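Local atomic coordinates of transmembrane oligosaccharyl transferase (Archaeoglobus fulgidus, PDB entry 3WAJ), a protein that belongs to the STT3 family of oligosaccharyl transferases, with a GT-C type membrane region that holds a zinc ion and a large globular C-terminal part. Residues 695-700 and 831-836; 807-812 and 823-828; 512-517 and 543-548; 795-800 and 836-841. All blocks are in the same frame, centred on the assembly; numbering follows the deposited sequence.

Interaction 1: residues 695-700 and 831-836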
# COMPACT_ATOMS: atom_id res chain seq x y z
N MET A 695 -11.95 -16.14 21.17
CA MET A 695 -12.49 -15.00 20.46
C MET A 695 -12.95 -13.98 21.51
O MET A 695 -13.47 -14.37 22.56
CB MET A 695 -13.65 -15.44 19.57
CG MET A 695 -14.37 -14.31 18.84
SD MET A 695 -15.33 -14.99 17.48
CE MET A 695 -16.60 -13.80 17.47
N ILE A 696 -12.75 -12.70 21.25
CA ILE A 696 -13.21 -11.68 22.19
C ILE A 696 -14.18 -10.69 21.58
O ILE A 696 -14.90 -9.99 22.30
CB ILE A 696 -12.04 -10.93 22.85
CG1 ILE A 696 -11.20 -10.22 21.79
CG2 ILE A 696 -11.20 -11.87 23.67
CD1 ILE A 696 -10.01 -9.46 22.38
N TYR A 697 -14.18 -10.65 20.24
CA TYR A 697 -15.01 -9.71 19.47
C TYR A 697 -15.08 -10.12 18.00
O TYR A 697 -14.08 -10.59 17.44
CB TYR A 697 -14.40 -8.29 19.58
CG TYR A 697 -15.06 -7.21 18.74
CD1 TYR A 697 -14.75 -7.06 17.38
CD2 TYR A 697 -15.94 -6.29 19.31
CE1 TYR A 697 -15.34 -6.04 16.61
CE2 TYR A 697 -16.53 -5.28 18.55
CZ TYR A 697 -16.22 -5.16 17.21
OH TYR A 697 -16.80 -4.17 16.46
N GLU A 698 -16.23 -9.94 17.37
CA GLU A 698 -16.31 -9.97 15.90
C GLU A 698 -17.18 -8.82 15.40
O GLU A 698 -18.05 -8.32 16.11
CB GLU A 698 -16.85 -11.31 15.36
CG GLU A 698 -18.36 -11.54 15.61
CD GLU A 698 -18.89 -12.80 14.90
OE1 GLU A 698 -18.23 -13.30 13.96
OE2 GLU A 698 -19.98 -13.30 15.27
N SER A 699 -16.94 -8.40 14.16
CA SER A 699 -17.73 -7.35 13.54
C SER A 699 -18.99 -7.93 12.94
O SER A 699 -19.23 -9.14 13.00
CB SER A 699 -16.96 -6.73 12.39
OG SER A 699 -16.71 -7.70 11.38
N ASP A 700 -19.77 -7.05 12.32
CA ASP A 700 -20.90 -7.43 11.51
C ASP A 700 -20.50 -8.32 10.32
O ASP A 700 -19.30 -8.45 10.00
CB ASP A 700 -21.58 -6.15 11.02
CG ASP A 700 -23.07 -6.33 10.81
OD1 ASP A 700 -23.53 -7.50 10.79
OD2 ASP A 700 -23.77 -5.30 10.68
N ASP A 831 -14.52 -9.68 30.78
CA ASP A 831 -15.32 -8.52 30.40
C ASP A 831 -15.54 -8.40 28.89
O ASP A 831 -16.04 -7.39 28.39
CB ASP A 831 -14.74 -7.24 31.01
CG ASP A 831 -15.02 -7.13 32.51
OD1 ASP A 831 -15.38 -8.15 33.13
OD2 ASP A 831 -14.89 -6.02 33.06
N TYR A 832 -15.20 -9.47 28.17
CA TYR A 832 -15.32 -9.50 26.73
C TYR A 832 -16.75 -9.84 26.27
O TYR A 832 -17.42 -10.68 26.89
CB TYR A 832 -14.29 -10.47 26.16
CG TYR A 832 -12.87 -9.95 26.27
CD1 TYR A 832 -12.54 -8.66 25.84
CD2 TYR A 832 -11.85 -10.73 26.81
CE1 TYR A 832 -11.24 -8.18 25.93
CE2 TYR A 832 -10.55 -10.26 26.92
CZ TYR A 832 -10.24 -8.99 26.47
OH TYR A 832 -8.94 -8.50 26.57
N PRO A 833 -17.22 -9.14 25.22
CA PRO A 833 -18.56 -9.31 24.62
C PRO A 833 -18.77 -10.66 23.94
O PRO A 833 -19.91 -11.05 23.71
CB PRO A 833 -18.63 -8.17 23.58
CG PRO A 833 -17.21 -7.77 23.32
CD PRO A 833 -16.45 -8.05 24.59
N VAL A 834 -17.69 -11.37 23.61
CA VAL A 834 -17.82 -12.76 23.19
C VAL A 834 -17.64 -13.61 24.44
O VAL A 834 -16.58 -13.58 25.06
CB VAL A 834 -16.77 -13.16 22.14
CG1 VAL A 834 -16.78 -14.66 21.94
CG2 VAL A 834 -17.01 -12.43 20.83
N LYS A 835 -18.68 -14.33 24.84
CA LYS A 835 -18.61 -15.16 26.05
C LYS A 835 -19.19 -16.56 25.90
O LYS A 835 -20.03 -16.81 25.04
CB LYS A 835 -19.19 -14.44 27.30
CG LYS A 835 -20.49 -13.68 27.10
CD LYS A 835 -20.31 -12.17 27.34
CE LYS A 835 -19.89 -11.85 28.77
NZ LYS A 835 -19.37 -10.45 28.95
N PRO A 836 -18.70 -17.50 26.73
CA PRO A 836 -19.35 -18.81 26.73
C PRO A 836 -20.71 -18.69 27.41
O PRO A 836 -20.85 -17.91 28.37
CB PRO A 836 -18.39 -19.70 27.54
CG PRO A 836 -17.52 -18.75 28.33
CD PRO A 836 -17.48 -17.45 27.56
O HOH W 1 -14.26 -14.18 25.27
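Met695 O takes a hydrogen bond from a water at 2.8 Å and also has Val834 CG1 against it. The same water lies near Val834 O, but that leg is modelled very short and is doubtful. The contact lies at a classic beta bulge. Ile696 and Tyr697 both face Ile773 of the neighbouring strand, and strand 693-698 is the outermost strand of a five-stranded mixed sheet. Residues 831-836 come from the peripheral region and lie against this edge. The direct backbone link is weak: Val834 N donates to Ile696 O at 3.4 Å, with an N-H...O angle of 146°. Pro833 CG also reaches Ile696 O at 3.4 Å.

Ile696 and Tyr832 lie side by side and point the same way. Ile696 CG2 sits over one face of the Tyr832 ring, displaced toward its rim, in a CH-pi contact 3.6 Å from the ring centroid. Ile696 CG2 is anti to its own carbonyl carbon. CG1 lies between the backbone N and the carbonyl carbon, and CD1 at its end approaches Tyr832 CE1 and CZ. The Tyr832 hydroxyl is hydrogen-bonded to Tyr607 OH, and Trp509 of helix 501-513 packs on Ile696 and Pro833.

Val834 points toward strand 693-698 and uses both methyls. Val834 CG1, anti to the backbone N (chi1 169°), rests on Met695 O at 3.4 Å. The extended Met695 side chain crosses Val834 at about a right angle, and Met695 CE touches Val834 CG2 at 3.7 Å. Val834 CG2 also lies 3.4 Å from Tyr697 N.

Interaction 2: residues 807-812 and 823-828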
# COMPACT_ATOMS: atom_id res chain seq x y z
N PHE A 807 -21.47 -20.75 18.23
CA PHE A 807 -20.70 -21.84 17.63
C PHE A 807 -20.22 -22.68 18.79
O PHE A 807 -20.24 -22.22 19.94
CB PHE A 807 -19.50 -21.32 16.80
CG PHE A 807 -18.51 -20.49 17.59
CD1 PHE A 807 -18.56 -19.10 17.54
CD2 PHE A 807 -17.53 -21.10 18.38
CE1 PHE A 807 -17.65 -18.31 18.27
CE2 PHE A 807 -16.61 -20.32 19.10
CZ PHE A 807 -16.68 -18.92 19.04
N GLU A 808 -19.79 -23.90 18.51
CA GLU A 808 -19.31 -24.78 19.57
C GLU A 808 -17.79 -24.74 19.67
O GLU A 808 -17.09 -24.88 18.66
CB GLU A 808 -19.79 -26.22 19.33
CG GLU A 808 -21.27 -26.42 19.57
CD GLU A 808 -21.68 -26.07 20.99
OE1 GLU A 808 -21.08 -26.61 21.95
OE2 GLU A 808 -22.60 -25.24 21.14
N TYR A 809 -17.28 -24.52 20.88
CA TYR A 809 -15.87 -24.75 21.16
C TYR A 809 -15.71 -26.23 21.48
O TYR A 809 -16.43 -26.79 22.32
CB TYR A 809 -15.38 -23.91 22.35
CG TYR A 809 -13.95 -24.24 22.75
CD1 TYR A 809 -12.88 -23.61 22.14
CD2 TYR A 809 -13.67 -25.20 23.73
CE1 TYR A 809 -11.56 -23.92 22.48
CE2 TYR A 809 -12.35 -25.51 24.08
CZ TYR A 809 -11.31 -24.86 23.45
OH TYR A 809 -10.00 -25.15 23.78
N TRP A 810 -14.76 -26.88 20.82
CA TRP A 810 -14.44 -28.28 21.10
C TRP A 810 -12.94 -28.45 21.25
O TRP A 810 -12.17 -27.80 20.55
CB TRP A 810 -14.89 -29.17 19.94
CG TRP A 810 -16.34 -29.54 19.94
CD1 TRP A 810 -17.35 -28.95 19.22
CD2 TRP A 810 -16.95 -30.60 20.68
NE1 TRP A 810 -18.54 -29.58 19.47
CE2 TRP A 810 -18.33 -30.60 20.36
CE3 TRP A 810 -16.47 -31.56 21.58
CZ2 TRP A 810 -19.23 -31.51 20.92
CZ3 TRP A 810 -17.37 -32.47 22.13
CH2 TRP A 810 -18.73 -32.44 21.80
N GLN A 811 -12.53 -29.32 22.16
CA GLN A 811 -11.15 -29.78 22.18
C GLN A 811 -11.17 -31.23 22.64
O GLN A 811 -11.94 -31.58 23.54
CB GLN A 811 -10.27 -28.93 23.10
CG GLN A 811 -8.79 -29.27 23.00
CD GLN A 811 -7.93 -28.50 23.98
OE1 GLN A 811 -8.38 -27.51 24.57
NE2 GLN A 811 -6.70 -28.95 24.18
N THR A 812 -10.36 -32.07 22.01
CA THR A 812 -10.27 -33.48 22.40
C THR A 812 -8.83 -33.84 22.70
O THR A 812 -7.92 -33.53 21.94
CB THR A 812 -10.87 -34.43 21.35
OG1 THR A 812 -12.29 -34.26 21.32
CG2 THR A 812 -10.59 -35.88 21.72
N VAL A 823 -6.09 -27.70 28.26
CA VAL A 823 -5.94 -26.26 28.47
C VAL A 823 -7.13 -25.52 27.83
O VAL A 823 -7.35 -25.62 26.62
CB VAL A 823 -4.60 -25.77 27.89
CG1 VAL A 823 -4.26 -24.35 28.35
CG2 VAL A 823 -3.49 -26.71 28.29
N LEU A 824 -7.90 -24.80 28.65
CA LEU A 824 -9.11 -24.10 28.20
C LEU A 824 -8.89 -22.58 28.22
O LEU A 824 -8.37 -22.05 29.20
CB LEU A 824 -10.29 -24.48 29.09
CG LEU A 824 -10.50 -25.98 29.35
CD1 LEU A 824 -11.70 -26.25 30.26
CD2 LEU A 824 -10.68 -26.73 28.04
N PRO A 825 -9.27 -21.89 27.14
CA PRO A 825 -9.03 -20.44 27.06
C PRO A 825 -10.24 -19.56 27.39
O PRO A 825 -10.07 -18.35 27.52
CB PRO A 825 -8.65 -20.25 25.59
CG PRO A 825 -9.50 -21.27 24.88
CD PRO A 825 -9.71 -22.43 25.84
N TYR A 826 -11.44 -20.13 27.51
CA TYR A 826 -12.60 -19.29 27.81
C TYR A 826 -12.91 -19.27 29.30
O TYR A 826 -12.88 -20.32 29.96
CB TYR A 826 -13.83 -19.73 27.00
CG TYR A 826 -13.77 -19.35 25.53
CD1 TYR A 826 -14.00 -18.04 25.12
CD2 TYR A 826 -13.53 -20.32 24.56
CE1 TYR A 826 -13.96 -17.69 23.77
CE2 TYR A 826 -13.50 -19.98 23.22
CZ TYR A 826 -13.71 -18.67 22.83
OH TYR A 826 -13.67 -18.36 21.51
N SER A 827 -13.21 -18.09 29.84
CA SER A 827 -13.63 -17.98 31.24
C SER A 827 -15.06 -17.47 31.31
O SER A 827 -15.60 -16.97 30.31
CB SER A 827 -12.71 -17.04 32.03
OG SER A 827 -12.87 -15.70 31.60
N HIS A 828 -15.66 -17.57 32.48
CA HIS A 828 -17.06 -17.19 32.62
C HIS A 828 -17.26 -15.81 33.25
O HIS A 828 -18.39 -15.37 33.44
CB HIS A 828 -17.85 -18.31 33.32
CG HIS A 828 -18.05 -19.51 32.44
ND1 HIS A 828 -17.11 -20.51 32.31
CD2 HIS A 828 -19.07 -19.84 31.62
CE1 HIS A 828 -17.56 -21.42 31.46
NE2 HIS A 828 -18.75 -21.03 31.02
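Tyr809 and Tyr826 form an offset edge-to-face pair. The edge of the Tyr826 ring is directed at the face of the Tyr809 ring. The ring centroids are 5.8 Å apart and the planes meet at 81°. The nearest atoms are Tyr809 CD1 and Tyr826 CE2, 3.8 Å apart. The pair lies between the four-stranded antiparallel sheet and the end of strand 819-824, in the long peripheral domain. The touching parts of the two segments run nearly antiparallel, but their nearest CA atoms, those of Gln811 and Leu824, are still 8.5 Å from each other. Side chains fill that gap.

Pro825 meets Tyr809 tip to tip. Pro825 CD lies 3.4 Å from Tyr809 OH. Leu824 CD2 approaches Tyr809 CE2 more loosely, at 4.5 Å. Tyr826 OH reaches the edge of the Phe807 ring and stays in its plane, 3.9 Å from Phe807 CZ.

A torsion and outside bonds set the two tyrosines. Tyr809 CG is anti to the backbone N (chi1 174°), which places CG so that the ring beyond it meets Pro825 and Tyr826. The Tyr809 hydroxyl is hydrogen-bonded to Leu690 O. The Tyr826 hydroxyl accepts a hydrogen bond from Met695 N, which ties the ring end to strand 693-698. Both buried hydroxyls are thus satisfied.

Strand 806-814 is the outermost strand of the four-stranded antiparallel sheet and pairs with strand 792-800, where Ile799 packs on Phe807. Residues 823-824 end strand 819-824 of the three-stranded sheet, and the chain continues as loop. Tyr840 of strand 835-844 packs on Leu824 and Pro825.

Interaction 3: residues 512-517 and 543-548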
# COMPACT_ATOMS: atom_id res chain seq x y z
N GLU A 512 -10.15 0.64 22.86
CA GLU A 512 -10.89 0.93 24.07
C GLU A 512 -10.94 -0.24 25.04
O GLU A 512 -11.06 -0.06 26.24
CB GLU A 512 -12.31 1.40 23.72
CG GLU A 512 -13.20 1.78 24.92
CD GLU A 512 -12.73 3.03 25.65
OE1 GLU A 512 -11.95 3.83 25.07
OE2 GLU A 512 -13.15 3.23 26.82
N ASN A 513 -10.79 -1.46 24.53
CA ASN A 513 -11.11 -2.64 25.33
C ASN A 513 -9.96 -3.61 25.59
O ASN A 513 -10.15 -4.65 26.20
CB ASN A 513 -12.32 -3.39 24.71
CG ASN A 513 -13.59 -2.54 24.74
OD1 ASN A 513 -14.30 -2.51 25.74
ND2 ASN A 513 -13.87 -1.84 23.64
N THR A 514 -8.76 -3.27 25.11
CA THR A 514 -7.56 -4.04 25.43
C THR A 514 -6.74 -3.21 26.41
O THR A 514 -6.91 -1.99 26.46
CB THR A 514 -6.81 -4.44 24.15
OG1 THR A 514 -6.41 -3.27 23.44
CG2 THR A 514 -7.72 -5.30 23.27
N PRO A 515 -5.87 -3.85 27.21
CA PRO A 515 -5.27 -3.14 28.35
C PRO A 515 -4.18 -2.14 28.00
O PRO A 515 -3.61 -2.20 26.91
CB PRO A 515 -4.66 -4.28 29.20
CG PRO A 515 -4.55 -5.45 28.28
CD PRO A 515 -5.62 -5.31 27.25
N ASP A 516 -3.93 -1.22 28.94
CA ASP A 516 -2.86 -0.23 28.87
C ASP A 516 -3.08 0.89 27.83
O ASP A 516 -2.11 1.47 27.32
CB ASP A 516 -1.50 -0.91 28.67
CG ASP A 516 -1.21 -1.96 29.72
OD1 ASP A 516 -1.25 -1.62 30.92
OD2 ASP A 516 -0.96 -3.12 29.35
N GLY A 517 -4.34 1.21 27.55
CA GLY A 517 -4.67 2.19 26.52
C GLY A 517 -4.05 3.55 26.72
O GLY A 517 -3.58 4.19 25.76
N GLU A 543 5.95 -2.12 29.62
CA GLU A 543 5.39 -3.44 29.41
C GLU A 543 4.42 -3.47 28.19
O GLU A 543 3.29 -3.02 28.27
CB GLU A 543 4.70 -3.79 30.75
CG GLU A 543 4.11 -2.52 31.57
CD GLU A 543 5.13 -1.64 32.40
OE1 GLU A 543 4.77 -0.53 32.89
OE2 GLU A 543 6.30 -2.04 32.58
N THR A 544 4.88 -3.99 27.04
CA THR A 544 4.07 -3.96 25.81
C THR A 544 3.58 -5.33 25.29
O THR A 544 3.99 -6.37 25.77
CB THR A 544 4.83 -3.28 24.64
OG1 THR A 544 6.03 -4.01 24.35
CG2 THR A 544 5.15 -1.83 24.96
N TYR A 545 2.72 -5.31 24.27
CA TYR A 545 2.32 -6.54 23.59
C TYR A 545 2.07 -6.29 22.10
O TYR A 545 1.86 -5.15 21.69
CB TYR A 545 1.07 -7.19 24.24
CG TYR A 545 -0.13 -6.27 24.34
CD1 TYR A 545 -0.90 -5.95 23.22
CD2 TYR A 545 -0.50 -5.71 25.56
CE1 TYR A 545 -1.99 -5.10 23.31
CE2 TYR A 545 -1.60 -4.86 25.67
CZ TYR A 545 -2.34 -4.56 24.53
OH TYR A 545 -3.43 -3.72 24.62
N GLY A 546 2.10 -7.35 21.30
CA GLY A 546 1.92 -7.19 19.87
C GLY A 546 0.57 -7.67 19.38
O GLY A 546 -0.09 -8.52 20.01
N VAL A 547 0.18 -7.12 18.25
CA VAL A 547 -1.06 -7.47 17.59
C VAL A 547 -0.71 -8.07 16.23
O VAL A 547 -0.13 -7.39 15.36
CB VAL A 547 -1.93 -6.24 17.42
CG1 VAL A 547 -3.25 -6.59 16.69
CG2 VAL A 547 -2.22 -5.61 18.78
N ILE A 548 -1.07 -9.33 16.03
CA ILE A 548 -0.70 -10.02 14.81
C ILE A 548 -1.86 -10.15 13.81
O ILE A 548 -2.97 -10.55 14.14
CB ILE A 548 -0.05 -11.39 15.09
CG1 ILE A 548 0.65 -11.91 13.83
CG2 ILE A 548 -1.07 -12.39 15.59
CD1 ILE A 548 1.80 -12.85 14.14
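Tyr545 points its ring edge-on at the turn Thr514-Pro515-Asp516, and all three residues meet the rim of the ring. Both segments lie in the AglB core domain. The turn is the short link between helix 501-513 and helix 517-524. The bond that carries the contact is Tyr545 OH donating to Pro515 O at 2.8 Å. The hydroxyl lies in the carbonyl plane, on a lone pair, with a C=O...O angle of 142°. The carbonyl oxygen in turn lies in the plane of the ring.

The Pro515 ring crosses the tyrosine at a slant. Pro515 CG packs on Tyr545 CE2 at 4.0 Å, and Pro515 CD comes to 3.8 Å from Tyr545 OH. Asp516 approaches the same edge with OD2, 4.1 Å from Tyr545 CE2. Its carboxylate plane is turned 40° from the ring plane. Asp516 has left-handed backbone angles and holds the N-cap position of helix 517-524, though its side chain makes no capping bond. Thr514 OG1 lies 3.2 Å from Tyr545 OH and is hydrogen-bonded to Met510 O in the preceding helix.

Tyr545 CG sits between the backbone N and the carbonyl carbon (chi1 55°), which places CG so that the ring beyond it is directed at the turn. The hydroxyl has a second partner, Arg563 NE. Another nitrogen of Arg563, NH2, bonds Thr514 O, so one arginine serves both segments.

Tyr607 of strand 605-611 and Tyr520 of helix 517-524 each make an edge-to-face contact with Tyr545. Tyr545 leads directly into strand 546-548, which lies between strands 564-565 and 605-611. The contact therefore joins the helix-to-helix turn to the core sheet.

Interaction 4: residues 795-800 and 836-841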
# COMPACT_ATOMS: atom_id res chain seq x y z
N VAL A 795 -13.74 -31.87 25.56
CA VAL A 795 -14.38 -30.72 26.19
C VAL A 795 -15.24 -29.96 25.18
O VAL A 795 -14.90 -29.85 24.00
CB VAL A 795 -13.37 -29.76 26.85
CG1 VAL A 795 -14.07 -28.88 27.87
CG2 VAL A 795 -12.26 -30.53 27.54
N ASN A 796 -16.36 -29.42 25.67
CA ASN A 796 -17.37 -28.80 24.82
C ASN A 796 -18.01 -27.61 25.55
O ASN A 796 -18.25 -27.68 26.76
CB ASN A 796 -18.43 -29.85 24.45
CG ASN A 796 -19.59 -29.26 23.67
OD1 ASN A 796 -20.75 -29.52 23.99
ND2 ASN A 796 -19.28 -28.49 22.64
N ALA A 797 -18.26 -26.53 24.82
CA ALA A 797 -18.90 -25.34 25.38
C ALA A 797 -19.54 -24.52 24.25
O ALA A 797 -19.05 -24.52 23.12
CB ALA A 797 -17.90 -24.50 26.15
N THR A 798 -20.62 -23.82 24.56
CA THR A 798 -21.25 -22.99 23.54
C THR A 798 -20.80 -21.54 23.73
O THR A 798 -20.79 -21.02 24.86
CB THR A 798 -22.78 -23.13 23.56
OG1 THR A 798 -23.11 -24.51 23.45
CG2 THR A 798 -23.43 -22.37 22.42
N ILE A 799 -20.42 -20.89 22.63
CA ILE A 799 -19.89 -19.52 22.68
C ILE A 799 -20.84 -18.60 21.94
O ILE A 799 -21.33 -18.95 20.87
CB ILE A 799 -18.49 -19.45 22.03
CG1 ILE A 799 -17.57 -20.58 22.54
CG2 ILE A 799 -17.85 -18.06 22.23
CD1 ILE A 799 -17.24 -20.49 24.04
N LYS A 800 -21.13 -17.42 22.51
CA LYS A 800 -21.97 -16.42 21.84
C LYS A 800 -21.20 -15.12 21.57
O LYS A 800 -20.61 -14.54 22.48
CB LYS A 800 -23.21 -16.11 22.68
CG LYS A 800 -24.29 -15.30 21.95
CD LYS A 800 -25.45 -14.99 22.89
CE LYS A 800 -26.53 -14.14 22.23
NZ LYS A 800 -27.43 -13.48 23.24
N PRO A 836 -18.70 -17.50 26.73
CA PRO A 836 -19.35 -18.81 26.73
C PRO A 836 -20.71 -18.69 27.41
O PRO A 836 -20.85 -17.91 28.37
CB PRO A 836 -18.39 -19.70 27.54
CG PRO A 836 -17.52 -18.75 28.33
CD PRO A 836 -17.48 -17.45 27.56
N ILE A 837 -21.71 -19.41 26.92
CA ILE A 837 -23.04 -19.39 27.53
C ILE A 837 -23.42 -20.70 28.21
O ILE A 837 -24.51 -20.83 28.76
CB ILE A 837 -24.16 -19.00 26.54
CG1 ILE A 837 -24.23 -19.99 25.37
CG2 ILE A 837 -23.99 -17.56 26.06
CD1 ILE A 837 -25.32 -19.65 24.35
N THR A 838 -22.53 -21.69 28.15
CA THR A 838 -22.65 -22.90 28.95
C THR A 838 -21.33 -23.09 29.68
O THR A 838 -20.31 -22.53 29.27
CB THR A 838 -22.91 -24.17 28.09
OG1 THR A 838 -21.70 -24.57 27.45
CG2 THR A 838 -24.01 -23.92 27.04
N PRO A 839 -21.33 -23.88 30.76
CA PRO A 839 -20.05 -24.31 31.33
C PRO A 839 -19.39 -25.30 30.38
O PRO A 839 -20.04 -25.74 29.43
CB PRO A 839 -20.46 -25.02 32.62
CG PRO A 839 -21.90 -25.40 32.41
CD PRO A 839 -22.48 -24.31 31.57
N TYR A 840 -18.14 -25.66 30.62
CA TYR A 840 -17.51 -26.70 29.83
C TYR A 840 -18.12 -28.06 30.19
O TYR A 840 -18.27 -28.39 31.37
CB TYR A 840 -16.00 -26.75 30.07
CG TYR A 840 -15.20 -25.56 29.58
CD1 TYR A 840 -14.82 -25.46 28.25
CD2 TYR A 840 -14.78 -24.57 30.45
CE1 TYR A 840 -14.06 -24.39 27.81
CE2 TYR A 840 -14.03 -23.50 30.02
CZ TYR A 840 -13.67 -23.42 28.70
OH TYR A 840 -12.92 -22.35 28.27
N HIS A 841 -18.47 -28.86 29.18
CA HIS A 841 -18.92 -30.22 29.43
C HIS A 841 -17.78 -31.18 29.08
O HIS A 841 -17.55 -31.47 27.90
CB HIS A 841 -20.18 -30.56 28.60
CG HIS A 841 -21.20 -29.47 28.58
ND1 HIS A 841 -22.00 -29.18 29.67
CD2 HIS A 841 -21.55 -28.60 27.61
CE1 HIS A 841 -22.80 -28.17 29.36
NE2 HIS A 841 -22.55 -27.80 28.12
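Asn796 and His841 supply the straightest backbone bond of an irregular antiparallel pairing. His841 N donates to Asn796 O at 2.7 Å, with an N-H...O angle of 170°. The return bond, from Asn796 N to His841 O, is weak. At the other end Ile837 N donates to Thr798 O at 2.8 Å. In between, a side chain stands in for the backbone: Thr798 N donates to Thr838 OG1 at 3.2 Å. Thr838 OG1 itself donates to Pro839 O at 2.8 Å, within the irregular part of strand 835-844. Thr838 OG1 lies between its backbone N and carbonyl carbon (chi1 76°), which turns it toward Thr798.

Apolar contacts join buried side chains. Val795 CG1 packs on Tyr840 CD1 at 3.5 Å. Ala797 CB touches Tyr840 CD1 at 3.8 Å. Ile799 and Pro836 form a non-hydrogen-bonded pair, with Ile799 CD1 3.8 Å from Pro836 CB. Thr798 CG2 also meets Ile837 CD1.

Polar ends are met by neighbours. Glu808 bonds Asn796 ND2 and Thr798 OG1 through its two oxygens. Tyr840 OH is hydrogen-bonded to Tyr826 O.

Strand 792-800 runs between strands 806-814 and 835-844 in the four-stranded sheet. Leu824 of strand 819-824, in the three-stranded sheet, packs on Val795.

Interaction 2 is the buried one; interactions 1, 3 and 4 are only partly buried. Interactions 2 and 4 both lie in the long peripheral domain, with centres about 7 Å apart. Interaction 4 is mainly backbone bonding within a sheet, while interaction 2 is aromatic packing between sheets. Interactions 1 and 4 share Pro836 and strand 835-844, and Lys835 O is probably hydrogen-bonded to Lys800 N between them. Interaction 1 joins this peripheral sheet to the edge of the five-stranded sheet, by CH-pi and methyl contacts and a weak bond. Interaction 3 reaches the same five-stranded sheet but rests on a tyrosine hydroxyl. It touches interaction 1 through Asn513 O and Tyr832 CE1.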